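Local coordinates for protein O-methyltransferase, SAM-dependent (Legionella pneumophila subsp. pneumophila, PDB 3R3H) that probably transfers a methyl group from S-adenosylmethionine to a hydroxyl oxygen of an acceptor substrate, at residues R22-L27 / M78-P83. Numbering follows the deposited sequence.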
loop_
_atom_site.group_PDB
_atom_site.type_symbol
_atom_site.label_atom_id
_atom_site.label_comp_id
_atom_site.label_asym_id
_atom_site.label_seq_id
_atom_site.Cartn_x
_atom_site.Cartn_y
_atom_site.Cartn_z
ATOM N N ARG A 22 -9.332 -11.113 6.432
ATOM C CA ARG A 22 -10.774 -11.191 6.584
ATOM C C ARG A 22 -11.265 -11.719 5.237
ATOM O O ARG A 22 -11.920 -11.022 4.456
ATOM C CB ARG A 22 -11.348 -9.804 6.938
ATOM C CG ARG A 22 -11.349 -9.550 8.459
ATOM C CD ARG A 22 -10.905 -8.141 8.892
ATOM N NE ARG A 22 -11.967 -7.144 8.811
ATOM C CZ ARG A 22 -12.265 -6.286 9.782
ATOM N NH1 ARG A 22 -11.578 -6.303 10.914
ATOM N NH2 ARG A 22 -13.256 -5.415 9.624
ATOM N N GLU A 23 -10.915 -12.982 4.999
ATOM C CA GLU A 23 -11.212 -13.709 3.771
ATOM C C GLU A 23 -12.633 -14.247 3.640
ATOM O O GLU A 23 -13.191 -14.818 4.572
ATOM C CB GLU A 23 -10.219 -14.855 3.652
ATOM C CG GLU A 23 -10.156 -15.506 2.311
ATOM C CD GLU A 23 -9.010 -16.478 2.253
ATOM O OE1 GLU A 23 -8.924 -17.335 3.157
ATOM O OE2 GLU A 23 -8.192 -16.389 1.316
ATOM N N HIS A 24 -13.209 -14.063 2.461
ATOM C CA HIS A 24 -14.558 -14.532 2.185
ATOM C C HIS A 24 -14.500 -16.036 1.890
ATOM O O HIS A 24 -13.603 -16.505 1.178
ATOM C CB HIS A 24 -15.116 -13.765 0.998
ATOM C CG HIS A 24 -16.513 -14.140 0.634
ATOM N ND1 HIS A 24 -16.839 -15.359 0.071
ATOM C CD2 HIS A 24 -17.669 -13.444 0.717
ATOM C CE1 HIS A 24 -18.134 -15.390 -0.179
ATOM N NE2 HIS A 24 -18.662 -14.239 0.204
ATOM N N PRO A 25 -15.454 -16.813 2.438
ATOM C CA PRO A 25 -15.531 -18.274 2.259
ATOM C C PRO A 25 -15.255 -18.839 0.869
ATOM O O PRO A 25 -14.510 -19.815 0.727
ATOM C CB PRO A 25 -16.936 -18.619 2.764
ATOM C CG PRO A 25 -17.668 -17.287 2.796
ATOM C CD PRO A 25 -16.604 -16.333 3.224
ATOM N N ALA A 26 -15.871 -18.241 -0.147
ATOM C CA ALA A 26 -15.678 -18.683 -1.525
ATOM C C ALA A 26 -14.215 -18.491 -1.900
ATOM O O ALA A 26 -13.642 -19.308 -2.621
ATOM C CB ALA A 26 -16.570 -17.891 -2.454
ATOM N N LEU A 27 -13.614 -17.407 -1.405
ATOM C CA LEU A 27 -12.201 -17.131 -1.665
ATOM C C LEU A 27 -11.358 -18.220 -1.021
ATOM O O LEU A 27 -10.602 -18.925 -1.694
ATOM C CB LEU A 27 -11.791 -15.785 -1.066
ATOM C CG LEU A 27 -11.985 -14.507 -1.861
ATOM C CD1 LEU A 27 -11.490 -13.330 -1.039
ATOM C CD2 LEU A 27 -11.230 -14.622 -3.169
ATOM N N MET A 78 -11.334 -9.043 -6.090
ATOM C CA MET A 78 -11.519 -7.731 -6.699
ATOM C C MET A 78 -12.994 -7.341 -6.837
ATOM O O MET A 78 -13.362 -6.212 -6.493
ATOM C CB MET A 78 -10.827 -7.677 -8.073
ATOM C CG MET A 78 -9.381 -7.172 -8.006
ATOM S SD MET A 78 -8.475 -7.175 -9.579
ATOM C CE MET A 78 -6.980 -8.007 -9.063
ATOM N N SER A 79 -13.843 -8.251 -7.327
ATOM C CA SER A 79 -15.258 -7.899 -7.488
ATOM C C SER A 79 -15.977 -7.827 -6.148
ATOM O O SER A 79 -16.984 -7.137 -6.011
ATOM C CB SER A 79 -15.980 -8.878 -8.427
ATOM O OG SER A 79 -16.278 -10.101 -7.797
ATOM N N LEU A 80 -15.452 -8.533 -5.153
ATOM C CA LEU A 80 -16.049 -8.514 -3.817
ATOM C C LEU A 80 -15.918 -7.132 -3.207
ATOM O O LEU A 80 -16.733 -6.732 -2.382
ATOM C CB LEU A 80 -15.361 -9.521 -2.899
ATOM C CG LEU A 80 -15.763 -10.983 -3.055
ATOM C CD1 LEU A 80 -14.863 -11.837 -2.178
ATOM C CD2 LEU A 80 -17.221 -11.167 -2.649
ATOM N N ALA A 81 -14.880 -6.409 -3.617
ATOM C CA ALA A 81 -14.626 -5.072 -3.110
ATOM C C ALA A 81 -15.222 -4.039 -4.058
ATOM O O ALA A 81 -15.053 -2.840 -3.875
ATOM C CB ALA A 81 -13.130 -4.858 -2.960
ATOM N N LEU A 82 -15.929 -4.521 -5.070
ATOM C CA LEU A 82 -16.561 -3.653 -6.057
ATOM C C LEU A 82 -18.054 -3.499 -5.804
ATOM O O LEU A 82 -18.706 -4.396 -5.256
ATOM C CB LEU A 82 -16.362 -4.214 -7.473
ATOM C CG LEU A 82 -15.078 -3.974 -8.269
ATOM C CD1 LEU A 82 -15.167 -4.645 -9.627
ATOM C CD2 LEU A 82 -14.887 -2.486 -8.449
ATOM N N PRO A 83 -18.619 -2.349 -6.206
ATOM C CA PRO A 83 -20.055 -2.126 -6.010
ATOM C C PRO A 83 -20.878 -2.905 -7.058
ATOM O O PRO A 83 -20.365 -3.258 -8.123
ATOM C CB PRO A 83 -20.183 -0.607 -6.142
ATOM C CG PRO A 83 -19.104 -0.261 -7.116
ATOM C CD PRO A 83 -17.946 -1.114 -6.657
#
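Leu80, in segment 78-83 of the Rossmann-like methyltransferase fold, meets His24 and Leu27 at the start of helix 25-32, a helix that packs on helix 73-80. The contact is small and wholly apolar. CD1 of Leu80 does most of the touching: it lies 3.7 Å from CB of His24 and 3.9 Å from CD1 of Leu27. The two leucines reach toward each other tip to tip, whereas the side chains of Leu80 and His24 cross at about a right angle. The other branch, CD2, sits over one face of the imidazole, 4.1 Å from CD2 of His24. Leu27 continues the apolar patch along helix 73-80, packing also on Tyr73, Leu76 and Ala77.

Just before the patch in sequence, Glu23 forms a salt bridge with Arg31 and a hydrogen bond with Tyr73 OH, a second tie to helix 73-80, while Arg22 NH2 hydrogen-bonds to the backbone O of Asp200 of the second subunit.

His24 is also the N-cap of its helix. With CG anti to the backbone N (chi1 -179°), its ring lies beside the first turn, and ND1 accepts a hydrogen bond from Ala26 N, 3.0 Å away, the donor only 14° out of the ring plane.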